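Local coordinates for saframycin Mx1 synthetase B (Legionella pneumophila subsp. pneumophila, PDB 3KXW), which belongs to the ANL superfamily of AMP-binding enzymes and holds 5'-O-[(S)-(dodecanoyloxy)(hydroxy)phosphoryl]adenosine in its ligand pocket, at residues K258-I263 with L288-T293. Residues are numbered along the deposited sequence; the frame is centred on the assembly and turned at random.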
loop_
_atom_site.group_PDB
_atom_site.type_symbol
_atom_site.label_atom_id
_atom_site.label_comp_id
_atom_site.label_asym_id
_atom_site.label_seq_id
_atom_site.Cartn_x
_atom_site.Cartn_y
_atom_site.Cartn_z
ATOM N N LYS A 258 22.866 4.297 4.639
ATOM C CA LYS A 258 23.908 3.521 3.977
ATOM C C LYS A 258 23.898 3.701 2.465
ATOM O O LYS A 258 24.940 3.915 1.865
ATOM C CB LYS A 258 23.769 2.043 4.313
ATOM C CG LYS A 258 24.879 1.151 3.738
ATOM C CD LYS A 258 24.724 -0.288 4.221
ATOM C CE LYS A 258 25.711 -1.215 3.529
ATOM N NZ LYS A 258 25.672 -2.565 4.150
ATOM N N TYR A 259 22.711 3.657 1.869
ATOM C CA TYR A 259 22.577 3.640 0.417
ATOM C C TYR A 259 22.345 5.022 -0.185
ATOM O O TYR A 259 22.147 5.153 -1.395
ATOM C CB TYR A 259 21.462 2.655 0.013
ATOM C CG TYR A 259 21.860 1.216 0.287
ATOM C CD1 TYR A 259 22.649 0.513 -0.612
ATOM C CD2 TYR A 259 21.485 0.579 1.461
ATOM C CE1 TYR A 259 23.037 -0.798 -0.357
ATOM C CE2 TYR A 259 21.879 -0.738 1.729
ATOM C CZ TYR A 259 22.664 -1.412 0.811
ATOM O OH TYR A 259 23.050 -2.722 1.043
ATOM N N LYS A 260 22.380 6.046 0.664
ATOM C CA LYS A 260 22.081 7.411 0.251
ATOM C C LYS A 260 20.827 7.470 -0.599
ATOM O O LYS A 260 20.813 8.075 -1.661
ATOM C CB LYS A 260 23.270 8.037 -0.487
ATOM C CG LYS A 260 24.341 8.490 0.470
ATOM C CD LYS A 260 25.668 8.636 -0.209
ATOM C CE LYS A 260 26.705 9.070 0.807
ATOM N NZ LYS A 260 26.487 10.507 1.099
ATOM N N ALA A 261 19.760 6.851 -0.115
ATOM C CA ALA A 261 18.500 6.919 -0.825
ATOM C C ALA A 261 17.995 8.349 -0.837
ATOM O O ALA A 261 18.172 9.111 0.135
ATOM C CB ALA A 261 17.444 5.963 -0.171
ATOM N N THR A 262 17.364 8.726 -1.942
ATOM C CA THR A 262 16.860 10.080 -2.112
ATOM C C THR A 262 15.332 10.122 -2.019
ATOM O O THR A 262 14.730 11.141 -1.620
ATOM C CB THR A 262 17.330 10.705 -3.478
ATOM O OG1 THR A 262 16.729 10.009 -4.572
ATOM C CG2 THR A 262 18.845 10.594 -3.627
ATOM N N ILE A 263 14.707 9.017 -2.404
ATOM C CA ILE A 263 13.253 8.908 -2.340
ATOM C C ILE A 263 12.857 7.655 -1.573
ATOM O O ILE A 263 13.356 6.585 -1.856
ATOM C CB ILE A 263 12.651 8.839 -3.744
ATOM C CG1 ILE A 263 13.091 10.065 -4.557
ATOM C CG2 ILE A 263 11.135 8.796 -3.664
ATOM C CD1 ILE A 263 12.489 10.065 -5.981
ATOM N N LEU A 288 20.381 11.351 7.333
ATOM C CA LEU A 288 19.255 11.302 6.423
ATOM C C LEU A 288 19.278 12.476 5.456
ATOM O O LEU A 288 18.260 12.805 4.845
ATOM C CB LEU A 288 17.940 11.296 7.229
ATOM C CG LEU A 288 17.821 10.115 8.207
ATOM C CD1 LEU A 288 16.598 10.271 9.154
ATOM C CD2 LEU A 288 17.835 8.741 7.506
ATOM N N SER A 289 20.435 13.129 5.322
ATOM C CA SER A 289 20.517 14.302 4.442
ATOM C C SER A 289 20.234 14.002 2.967
ATOM O O SER A 289 19.794 14.886 2.249
ATOM C CB SER A 289 21.873 15.022 4.579
ATOM O OG SER A 289 22.940 14.099 4.424
ATOM N N SER A 290 20.506 12.778 2.518
ATOM C CA SER A 290 20.256 12.395 1.124
ATOM C C SER A 290 18.766 12.322 0.798
ATOM O O SER A 290 18.367 12.406 -0.375
ATOM C CB SER A 290 20.902 11.032 0.784
ATOM O OG SER A 290 20.275 9.932 1.455
ATOM N N TRP A 291 17.960 12.137 1.844
ATOM C CA TRP A 291 16.536 11.802 1.728
ATOM C C TRP A 291 15.713 13.067 1.454
ATOM O O TRP A 291 15.263 13.732 2.379
ATOM C CB TRP A 291 16.086 11.101 3.023
ATOM C CG TRP A 291 14.722 10.446 2.975
ATOM C CD1 TRP A 291 13.933 10.240 1.872
ATOM C CD2 TRP A 291 14.012 9.884 4.084
ATOM N NE1 TRP A 291 12.761 9.601 2.245
ATOM C CE2 TRP A 291 12.793 9.371 3.592
ATOM C CE3 TRP A 291 14.285 9.780 5.451
ATOM C CZ2 TRP A 291 11.854 8.748 4.424
ATOM C CZ3 TRP A 291 13.356 9.172 6.272
ATOM C CH2 TRP A 291 12.160 8.656 5.759
ATOM N N VAL A 292 15.549 13.413 0.181
ATOM C CA VAL A 292 14.917 14.684 -0.183
ATOM C C VAL A 292 13.424 14.606 -0.461
ATOM O O VAL A 292 12.758 15.633 -0.471
ATOM C CB VAL A 292 15.621 15.369 -1.388
ATOM C CG1 VAL A 292 17.079 15.632 -1.066
ATOM C CG2 VAL A 292 15.458 14.538 -2.682
ATOM N N THR A 293 12.907 13.391 -0.660
ATOM C CA THR A 293 11.473 13.186 -0.852
ATOM C C THR A 293 11.011 12.025 0.013
ATOM O O THR A 293 11.295 10.858 -0.285
ATOM C CB THR A 293 11.124 12.872 -2.302
ATOM O OG1 THR A 293 11.587 13.933 -3.133
ATOM C CG2 THR A 293 9.600 12.725 -2.471
HETATM O O HOH W 1 24.020 11.518 2.717
#
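S290 and A261 meet through a short hydrogen bond: S290 OG gives its proton to A261 O at 2.6 Å, standing about 36° out of the carbonyl plane. S290 CB points toward 258-263, and chi1 of 68° sets OG between the backbone N and the carbonyl carbon of S290, within bonding distance of A261 O; the small serine lets the backbones come near, with S290 CB 3.4 Å from A261 O. One residue on, T262 O is gripped twice. T293 N approaches almost straight along the C=O axis at 3.1 Å, while V292 N makes a weak, bent bond to the same oxygen. W291 CD1 brings the indole edge to this carbonyl, in the ring plane and 3.7 Å from T262 O. T262 CA also makes a CA-H...O contact of 3.3 Å with S290 O.

The two segments then pair in parallel, I263 with T293, their side chains on one face and I263 CG1 4.1 Å from T293 CB; beta-branched residues suit such extended backbone.

Further out, a Schellman motif, with K260 at positive phi, closes the helix that precedes it, and a type I turn from L288 to W291 delivers the partner segment. A water bridges K260 NZ and S289 OG at the outer end. T262 OG1 bonds to I210 N, tying the segment to strand 210-213, and W291 NE1 bonds to S264 O, its ring meeting W252 and F318 edge-to-face.

The contact thus starts the parallel pairing of strands 263-266 and 293-296 within a mixed sheet. Two of its three hydrogen bonds join backbone atoms, both at T262 O, just before the I263-T293 pair. The apolar I263 side chain lies about 4 Å, nearest atoms, from the bound 5'-O-[(S)-(dodecanoyloxy)(hydroxy)phosphoryl]adenosine, consistent with this pairing lining the site.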